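Local coordinates for protein ribokinase (Staphylococcus aureus, PDB 3RY7) that phosphorylates D-ribose at its O-5 hydroxyl, using ATP and magnesium, to give D-ribose 5-phosphate, at residues I145-E153 with L172-I180; V198-A208 with I221-A231. All coordinates share one frame; numbering follows the deposited sequence.

Contact 1 of 2, residues I145-E153 with L172-I180; sequences IPAIISAFE and LPNELLSLI
L176 fits as a knob into a hole made by I145, I148, I149 and F152 of the facing helix. Its CB lies 3.7 Å from I149 CG1, in the ethyl branch of a side chain set at a slant to it. CG stands anti to the backbone N (chi1 174°), and from there the two methyls part company. CD1 meets the aromatic side of the hole, 3.6 Å from F152 CD1 and 3.9 Å from I148 CG2; CD2 turns toward the start of the helix, where I145 CG2 is 4.3 Å away. The F152 ring is itself held in place by I148, whose CG2 sits over the centre of one face, while I180 CG1 comes in at the ring edge.

In the pfkB kinase fold, helix 145-157 joins the parallel neighbours 136-140 and 161-165 of the large sheet as a beta-alpha-beta crossover. The segment 172-180, with its short helix 174-177, belongs to the next connection, from 161-165 to 182-183. F152 reaches down onto V137, A139, T162 and L164 of the sheet below.

At the N-terminal end, the CG corner of the ring of P173, the N-cap residue of the short helix, meets I145 CG2 at 3.9 Å. L179 closes the other end: its CD1 lies 3.5 Å from E153 CG and also approaches I149 CG2. On the outer side E175 crosses I149 at about a right angle, its OE1 3.5 Å from I149 CG2. The like-charged carboxylates of E175 and E153 come within 4.3 Å, OE1 to OE2, probably somewhat unfavourably.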
loop_
_atom_site.group_PDB
_atom_site.type_symbol
_atom_site.label_atom_id
_atom_site.label_comp_id
_atom_site.label_asym_id
_atom_site.label_seq_id
_atom_site.Cartn_x
_atom_site.Cartn_y
_atom_site.Cartn_z
ATOM N N ILE A 145 23.373 -17.947 17.788
ATOM C CA ILE A 145 24.294 -17.180 18.619
ATOM C C ILE A 145 25.792 -17.411 18.309
ATOM O O ILE A 145 26.540 -16.442 18.184
ATOM C CB ILE A 145 23.953 -17.367 20.114
ATOM C CG1 ILE A 145 22.714 -16.521 20.453
ATOM C CG2 ILE A 145 25.154 -17.002 21.018
ATOM C CD1 ILE A 145 22.028 -16.924 21.734
ATOM N N PRO A 146 26.229 -18.687 18.153
ATOM C CA PRO A 146 27.657 -18.903 17.836
ATOM C C PRO A 146 28.068 -18.244 16.507
ATOM O O PRO A 146 29.198 -17.781 16.383
ATOM C CB PRO A 146 27.799 -20.436 17.776
ATOM C CG PRO A 146 26.643 -20.963 18.582
ATOM C CD PRO A 146 25.506 -19.957 18.354
ATOM N N ALA A 147 27.164 -18.160 15.538
ATOM C CA ALA A 147 27.488 -17.420 14.327
ATOM C C ALA A 147 27.656 -15.925 14.612
ATOM O O ALA A 147 28.537 -15.269 14.041
ATOM C CB ALA A 147 26.423 -17.631 13.239
ATOM N N ILE A 148 26.781 -15.384 15.457
ATOM C CA ILE A 148 26.842 -13.964 15.777
ATOM C C ILE A 148 28.130 -13.648 16.570
ATOM O O ILE A 148 28.814 -12.670 16.288
ATOM C CB ILE A 148 25.596 -13.491 16.556
ATOM C CG1 ILE A 148 24.303 -13.703 15.735
ATOM C CG2 ILE A 148 25.738 -11.999 16.917
ATOM C CD1 ILE A 148 23.058 -13.492 16.540
ATOM N N ILE A 149 28.453 -14.495 17.541
ATOM C CA ILE A 149 29.686 -14.331 18.323
ATOM C C ILE A 149 30.899 -14.255 17.395
ATOM O O ILE A 149 31.766 -13.379 17.527
ATOM C CB ILE A 149 29.860 -15.469 19.336
ATOM C CG1 ILE A 149 28.862 -15.313 20.482
ATOM C CG2 ILE A 149 31.279 -15.480 19.893
ATOM C CD1 ILE A 149 28.830 -16.517 21.421
ATOM N N SER A 150 30.935 -15.140 16.408
ATOM C CA SER A 150 32.096 -15.191 15.536
ATOM C C SER A 150 32.217 -13.932 14.655
ATOM O O SER A 150 33.329 -13.428 14.408
ATOM C CB SER A 150 32.081 -16.484 14.713
ATOM O OG SER A 150 32.182 -16.191 13.338
ATOM N N ALA A 151 31.075 -13.412 14.202
ATOM C CA ALA A 151 31.072 -12.200 13.394
ATOM C C ALA A 151 31.469 -10.975 14.241
ATOM O O ALA A 151 32.167 -10.079 13.768
ATOM C CB ALA A 151 29.706 -11.992 12.757
ATOM N N PHE A 152 31.028 -10.965 15.497
ATOM C CA PHE A 152 31.313 -9.846 16.399
ATOM C C PHE A 152 32.773 -9.891 16.889
ATOM O O PHE A 152 33.363 -8.853 17.167
ATOM C CB PHE A 152 30.335 -9.840 17.586
ATOM C CG PHE A 152 28.969 -9.250 17.263
ATOM C CD1 PHE A 152 28.035 -9.025 18.281
ATOM C CD2 PHE A 152 28.630 -8.906 15.952
ATOM C CE1 PHE A 152 26.762 -8.475 17.991
ATOM C CE2 PHE A 152 27.374 -8.341 15.655
ATOM C CZ PHE A 152 26.436 -8.129 16.679
ATOM N N GLU A 153 33.352 -11.088 16.984
ATOM C CA GLU A 153 34.790 -11.220 17.322
ATOM C C GLU A 153 35.663 -10.614 16.238
ATOM O O GLU A 153 36.571 -9.817 16.513
ATOM C CB GLU A 153 35.170 -12.671 17.574
ATOM C CG GLU A 153 34.627 -13.220 18.880
ATOM C CD GLU A 153 34.721 -14.737 18.945
ATOM O OE1 GLU A 153 34.785 -15.347 17.848
ATOM O OE2 GLU A 153 34.711 -15.307 20.075
ATOM N N LEU A 172 21.211 -14.510 26.434
ATOM C CA LEU A 172 22.500 -14.434 25.757
ATOM C C LEU A 172 23.633 -14.821 26.711
ATOM O O LEU A 172 23.574 -14.521 27.902
ATOM C CB LEU A 172 22.724 -13.017 25.230
ATOM C CG LEU A 172 21.533 -12.370 24.509
ATOM C CD1 LEU A 172 21.891 -10.970 24.083
ATOM C CD2 LEU A 172 21.102 -13.202 23.303
ATOM N N PRO A 173 24.666 -15.503 26.194
ATOM C CA PRO A 173 25.855 -15.803 26.996
ATOM C C PRO A 173 26.804 -14.605 27.053
ATOM O O PRO A 173 26.791 -13.752 26.159
ATOM C CB PRO A 173 26.515 -16.947 26.220
ATOM C CG PRO A 173 26.147 -16.671 24.789
ATOM C CD PRO A 173 24.750 -16.085 24.842
ATOM N N ASN A 174 27.633 -14.559 28.095
ATOM C CA ASN A 174 28.562 -13.456 28.282
ATOM C C ASN A 174 29.510 -13.344 27.105
ATOM O O ASN A 174 29.910 -12.241 26.719
ATOM C CB ASN A 174 29.350 -13.634 29.583
ATOM C CG ASN A 174 28.453 -13.649 30.804
ATOM O OD1 ASN A 174 27.339 -13.117 30.769
ATOM N ND2 ASN A 174 28.928 -14.262 31.892
ATOM N N GLU A 175 29.859 -14.498 26.536
ATOM C CA GLU A 175 30.716 -14.541 25.362
ATOM C C GLU A 175 30.192 -13.614 24.248
ATOM O O GLU A 175 30.972 -13.076 23.458
ATOM C CB GLU A 175 30.848 -15.986 24.877
ATOM C CG GLU A 175 31.911 -16.216 23.813
ATOM C CD GLU A 175 32.016 -17.693 23.421
ATOM O OE1 GLU A 175 32.129 -17.994 22.206
ATOM O OE2 GLU A 175 31.970 -18.556 24.335
ATOM N N LEU A 176 28.873 -13.424 24.193
ATOM C CA LEU A 176 28.280 -12.536 23.197
ATOM C C LEU A 176 28.079 -11.143 23.779
ATOM O O LEU A 176 28.387 -10.141 23.140
ATOM C CB LEU A 176 26.940 -13.084 22.668
ATOM C CG LEU A 176 26.193 -12.124 21.711
ATOM C CD1 LEU A 176 27.064 -11.684 20.545
ATOM C CD2 LEU A 176 24.887 -12.708 21.199
ATOM N N LEU A 177 27.533 -11.093 24.989
ATOM C CA LEU A 177 27.209 -9.815 25.618
ATOM C C LEU A 177 28.410 -8.899 25.607
ATOM O O LEU A 177 28.285 -7.694 25.395
ATOM C CB LEU A 177 26.719 -10.022 27.050
ATOM C CG LEU A 177 25.342 -10.685 27.092
ATOM C CD1 LEU A 177 24.969 -11.080 28.519
ATOM C CD2 LEU A 177 24.309 -9.756 26.467
ATOM N N SER A 178 29.582 -9.486 25.808
ATOM C CA SER A 178 30.806 -8.706 25.961
ATOM C C SER A 178 31.369 -8.243 24.627
ATOM O O SER A 178 32.401 -7.575 24.590
ATOM C CB SER A 178 31.862 -9.543 26.686
ATOM O OG SER A 178 32.408 -10.506 25.801
ATOM N N LEU A 179 30.704 -8.611 23.532
ATOM C CA LEU A 179 31.158 -8.232 22.202
ATOM C C LEU A 179 30.288 -7.138 21.583
ATOM O O LEU A 179 30.575 -6.654 20.486
ATOM C CB LEU A 179 31.162 -9.460 21.277
ATOM C CG LEU A 179 32.030 -10.651 21.701
ATOM C CD1 LEU A 179 31.964 -11.807 20.663
ATOM C CD2 LEU A 179 33.464 -10.182 21.909
ATOM N N ILE A 180 29.218 -6.764 22.278
ATOM C CA ILE A 180 28.217 -5.838 21.735
ATOM C C ILE A 180 28.523 -4.392 22.080
ATOM O O ILE A 180 28.650 -4.051 23.255
ATOM C CB ILE A 180 26.831 -6.159 22.300
ATOM C CG1 ILE A 180 26.439 -7.599 21.962
ATOM C CG2 ILE A 180 25.783 -5.144 21.788
ATOM C CD1 ILE A 180 25.305 -8.119 22.802
#

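Contact 2 of 2, residues V198-A208 with I221-A231; sequences VTNEQSMKDNA and ITLGKQGTYFA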
loop_
_atom_site.group_PDB
_atom_site.type_symbol
_atom_site.label_atom_id
_atom_site.label_comp_id
_atom_site.label_asym_id
_atom_site.label_seq_id
_atom_site.Cartn_x
_atom_site.Cartn_y
_atom_site.Cartn_z
ATOM N N VAL A 198 10.391 -2.638 32.087
ATOM C CA VAL A 198 10.407 -1.282 31.578
ATOM C C VAL A 198 9.041 -0.656 31.811
ATOM O O VAL A 198 8.041 -1.116 31.260
ATOM C CB VAL A 198 10.769 -1.243 30.085
ATOM C CG1 VAL A 198 10.744 0.194 29.558
ATOM C CG2 VAL A 198 12.137 -1.876 29.859
ATOM N N THR A 199 9.015 0.383 32.644
ATOM C CA THR A 199 7.787 1.094 33.000
ATOM C C THR A 199 7.957 2.612 33.002
ATOM O O THR A 199 7.533 3.292 32.062
ATOM C CB THR A 199 7.273 0.663 34.390
ATOM O OG1 THR A 199 8.299 0.852 35.376
ATOM C CG2 THR A 199 6.886 -0.805 34.376
ATOM N N ASN A 200 8.582 3.144 34.053
ATOM C CA ASN A 200 8.866 4.581 34.137
ATOM C C ASN A 200 10.295 4.845 33.661
ATOM O O ASN A 200 11.078 3.905 33.478
ATOM C CB ASN A 200 8.671 5.115 35.561
ATOM C CG ASN A 200 9.462 4.327 36.589
ATOM O OD1 ASN A 200 10.468 3.698 36.262
ATOM N ND2 ASN A 200 9.007 4.354 37.841
ATOM N N GLU A 201 10.638 6.115 33.470
ATOM C CA GLU A 201 11.978 6.464 33.023
ATOM C C GLU A 201 13.083 5.926 33.949
ATOM O O GLU A 201 14.203 5.664 33.504
ATOM C CB GLU A 201 12.119 7.973 32.822
ATOM C CG GLU A 201 13.496 8.370 32.308
ATOM C CD GLU A 201 13.538 9.768 31.716
ATOM O OE1 GLU A 201 14.171 10.653 32.340
ATOM O OE2 GLU A 201 12.951 9.975 30.622
ATOM N N GLN A 202 12.760 5.750 35.231
ATOM C CA GLN A 202 13.718 5.208 36.200
ATOM C C GLN A 202 14.115 3.760 35.884
ATOM O O GLN A 202 15.272 3.366 36.088
ATOM C CB GLN A 202 13.159 5.296 37.627
ATOM C CG GLN A 202 14.098 4.748 38.715
ATOM C CD GLN A 202 15.373 5.586 38.893
ATOM O OE1 GLN A 202 15.360 6.819 38.748
ATOM N NE2 GLN A 202 16.476 4.914 39.210
ATOM N N SER A 203 13.150 2.973 35.399
ATOM C CA SER A 203 13.394 1.585 35.012
ATOM C C SER A 203 14.251 1.537 33.743
ATOM O O SER A 203 15.017 0.604 33.529
ATOM C CB SER A 203 12.068 0.854 34.782
ATOM O OG SER A 203 11.387 1.401 33.666
ATOM N N MET A 204 14.106 2.554 32.904
ATOM C CA MET A 204 14.916 2.685 31.711
ATOM C C MET A 204 16.356 3.000 32.095
ATOM O O MET A 204 17.297 2.406 31.562
ATOM C CB MET A 204 14.339 3.770 30.809
ATOM C CG MET A 204 12.834 3.610 30.637
ATOM S SD MET A 204 12.094 4.607 29.347
ATOM C CE MET A 204 12.809 6.224 29.626
ATOM N N LYS A 205 16.543 3.901 33.033
ATOM C CA LYS A 205 17.845 4.169 33.575
ATOM C C LYS A 205 18.417 2.903 34.171
ATOM O O LYS A 205 19.549 2.604 33.972
ATOM C CB LYS A 205 17.741 5.185 34.685
ATOM C CG LYS A 205 17.789 6.596 34.272
ATOM C CD LYS A 205 17.606 7.516 35.508
ATOM C CE LYS A 205 17.104 8.920 35.156
ATOM N NZ LYS A 205 16.518 9.630 36.322
ATOM N N ASP A 206 17.620 2.182 34.924
ATOM C CA ASP A 206 18.093 0.954 35.567
ATOM C C ASP A 206 18.519 -0.105 34.542
ATOM O O ASP A 206 19.514 -0.803 34.730
ATOM C CB ASP A 206 17.017 0.381 36.496
ATOM C CG ASP A 206 16.700 1.299 37.673
ATOM O OD1 ASP A 206 17.589 2.089 38.078
ATOM O OD2 ASP A 206 15.562 1.226 38.191
ATOM N N ASN A 207 17.741 -0.228 33.470
ATOM C CA ASN A 207 18.079 -1.107 32.344
ATOM C C ASN A 207 19.388 -0.700 31.677
ATOM O O ASN A 207 20.331 -1.491 31.610
ATOM C CB ASN A 207 16.926 -1.141 31.319
ATOM C CG ASN A 207 15.956 -2.266 31.588
ATOM O OD1 ASN A 207 14.971 -2.106 32.314
ATOM N ND2 ASN A 207 16.251 -3.426 31.035
ATOM N N ALA A 208 19.452 0.546 31.219
ATOM C CA ALA A 208 20.689 1.077 30.664
ATOM C C ALA A 208 21.892 0.743 31.552
ATOM O O ALA A 208 22.925 0.285 31.069
ATOM C CB ALA A 208 20.577 2.569 30.458
ATOM N N ILE A 221 16.403 1.497 23.994
ATOM C CA ILE A 221 15.243 0.676 24.236
ATOM C C ILE A 221 14.103 1.245 23.408
ATOM O O ILE A 221 13.674 2.380 23.625
ATOM C CB ILE A 221 14.860 0.644 25.710
ATOM C CG1 ILE A 221 16.081 0.272 26.563
ATOM C CG2 ILE A 221 13.699 -0.323 25.941
ATOM C CD1 ILE A 221 15.803 0.229 28.057
ATOM N N THR A 222 13.644 0.469 22.436
ATOM C CA THR A 222 12.512 0.881 21.625
ATOM C C THR A 222 11.235 0.707 22.450
ATOM O O THR A 222 11.056 -0.310 23.137
ATOM C CB THR A 222 12.452 0.089 20.310
ATOM O OG1 THR A 222 12.521 -1.317 20.586
ATOM C CG2 THR A 222 13.598 0.503 19.402
ATOM N N LEU A 223 10.375 1.721 22.417
ATOM C CA LEU A 223 9.227 1.767 23.323
ATOM C C LEU A 223 7.891 1.754 22.572
ATOM O O LEU A 223 6.826 1.971 23.168
ATOM C CB LEU A 223 9.317 3.002 24.222
ATOM C CG LEU A 223 10.641 3.174 24.977
ATOM C CD1 LEU A 223 10.774 4.582 25.530
ATOM C CD2 LEU A 223 10.771 2.142 26.080
ATOM N N GLY A 224 7.953 1.494 21.266
ATOM C CA GLY A 224 6.762 1.465 20.437
ATOM C C GLY A 224 6.165 2.851 20.260
ATOM O O GLY A 224 6.843 3.772 19.784
ATOM N N LYS A 225 4.917 3.028 20.666
ATOM C CA LYS A 225 4.228 4.302 20.566
ATOM C C LYS A 225 4.871 5.323 21.461
ATOM O O LYS A 225 4.861 6.486 21.177
ATOM C CB LYS A 225 2.785 4.161 21.002
ATOM C CG LYS A 225 1.932 3.366 20.084
ATOM C CD LYS A 225 0.490 3.658 20.325
ATOM C CE LYS A 225 -0.061 4.500 19.195
ATOM N NZ LYS A 225 -0.812 3.681 18.231
ATOM N N GLN A 226 5.426 4.828 22.553
ATOM C CA GLN A 226 6.123 5.660 23.540
ATOM C C GLN A 226 7.475 6.203 23.053
ATOM O O GLN A 226 8.127 6.970 23.760
ATOM C CB GLN A 226 6.299 4.897 24.858
ATOM C CG GLN A 226 5.057 4.872 25.748
ATOM C CD GLN A 226 3.801 4.427 25.006
ATOM O OE1 GLN A 226 3.644 3.207 24.770
ATOM N NE2 GLN A 226 2.964 5.298 24.661
ATOM N N GLY A 227 7.883 5.808 21.849
ATOM C CA GLY A 227 9.100 6.314 21.241
ATOM C C GLY A 227 10.327 5.444 21.487
ATOM O O GLY A 227 10.261 4.212 21.415
ATOM N N THR A 228 11.448 6.102 21.777
ATOM C CA THR A 228 12.732 5.431 21.974
ATOM C C THR A 228 13.530 6.070 23.107
ATOM O O THR A 228 13.664 7.287 23.161
ATOM C CB THR A 228 13.627 5.532 20.717
ATOM O OG1 THR A 228 12.839 5.362 19.533
ATOM C CG2 THR A 228 14.723 4.468 20.764
ATOM N N TYR A 229 14.069 5.237 23.995
ATOM C CA TYR A 229 15.015 5.675 25.016
ATOM C C TYR A 229 16.449 5.287 24.644
ATOM O O TYR A 229 16.697 4.202 24.104
ATOM C CB TYR A 229 14.640 5.063 26.372
ATOM C CG TYR A 229 15.608 5.355 27.511
ATOM C CD1 TYR A 229 16.440 4.357 28.009
ATOM C CD2 TYR A 229 15.682 6.619 28.094
ATOM C CE1 TYR A 229 17.326 4.601 29.050
ATOM C CE2 TYR A 229 16.563 6.876 29.140
ATOM C CZ TYR A 229 17.385 5.856 29.611
ATOM O OH TYR A 229 18.269 6.076 30.640
ATOM N N PHE A 230 17.399 6.173 24.919
ATOM C CA PHE A 230 18.795 5.792 24.795
ATOM C C PHE A 230 19.682 6.269 25.949
ATOM O O PHE A 230 19.336 7.188 26.696
ATOM C CB PHE A 230 19.363 6.171 23.424
ATOM C CG PHE A 230 19.878 7.569 23.329
ATOM C CD1 PHE A 230 19.041 8.602 22.962
ATOM C CD2 PHE A 230 21.212 7.846 23.576
ATOM C CE1 PHE A 230 19.510 9.894 22.848
ATOM C CE2 PHE A 230 21.698 9.141 23.469
ATOM C CZ PHE A 230 20.843 10.169 23.105
ATOM N N ALA A 231 20.816 5.601 26.101
ATOM C CA ALA A 231 21.800 5.939 27.122
ATOM C C ALA A 231 23.220 5.534 26.710
ATOM O O ALA A 231 23.433 4.506 26.046
ATOM C CB ALA A 231 21.432 5.278 28.442
#
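M204 lies across the Y229 ring, its CB over one face 3.6 Å from the centroid and 16° off the normal, a CH-pi contact. This joins helix 201-213 to the beta hairpin 218-222/228-231, in the large sheet of the pfkB kinase fold. The methionine chain bends at its third torsion, folding CE back onto the ring, 3.3 Å from Y229 CD2. SD, 4.6 Å from the centroid, makes an oblique Met-aromatic contact and also touches L223, with CD1 4.0 Å away. At the far end of the ring, K205 CG passes across the phenol oxygen, and the Y229 hydroxyl is hydrogen-bonded to S236 on the next strand. A208 CB meets the ring at its edge and sits tightly against A231 CB.

Around this first shell, I221 CD1 rests on N207 CB, 3.7 Å away, and the V198 and L223 side chains cross at about a right angle, CG1 against CD2. The N-to-C directions of the axes of 201-208 and 228-231 differ by 44°. T222 to G227, which probably bind ATP, run from the end of the first strand through the connection of the hairpin; L223 and G224 face G227 in a classic beta bulge, and L223 packs on E187 of helix 187-194 as well.

The helix start is fixed by its own polar groups. OD1 of N200, the N-cap, accepts the S203 N-H (2.9 Å), nearly along the C=O axis. S203 OG donates to N200 O and accepts the T199 N-H at 2.8 Å, with a nearly straight N-H...O angle of 174°.

Both halves of contact 1 come ahead of contact 2 in the chain, so the two follow one another, with centres 24 Å apart and nearest atoms about 10 Å apart; they do not touch. The nine-strand sheet ties them together. Contact 1 belongs to connections among the parallel strands 136-140, 161-165 and 182-183, whereas contact 2 involves 218-222 and 228-231, where the order turns antiparallel toward the edge strand 236-239. They lie near different substrate sites: the I148 side chain is about 8 Å from that of E142, which probably binds ribose, while contact 2 contains residues that probably bind ATP. One sheet thus carries elements near both sites.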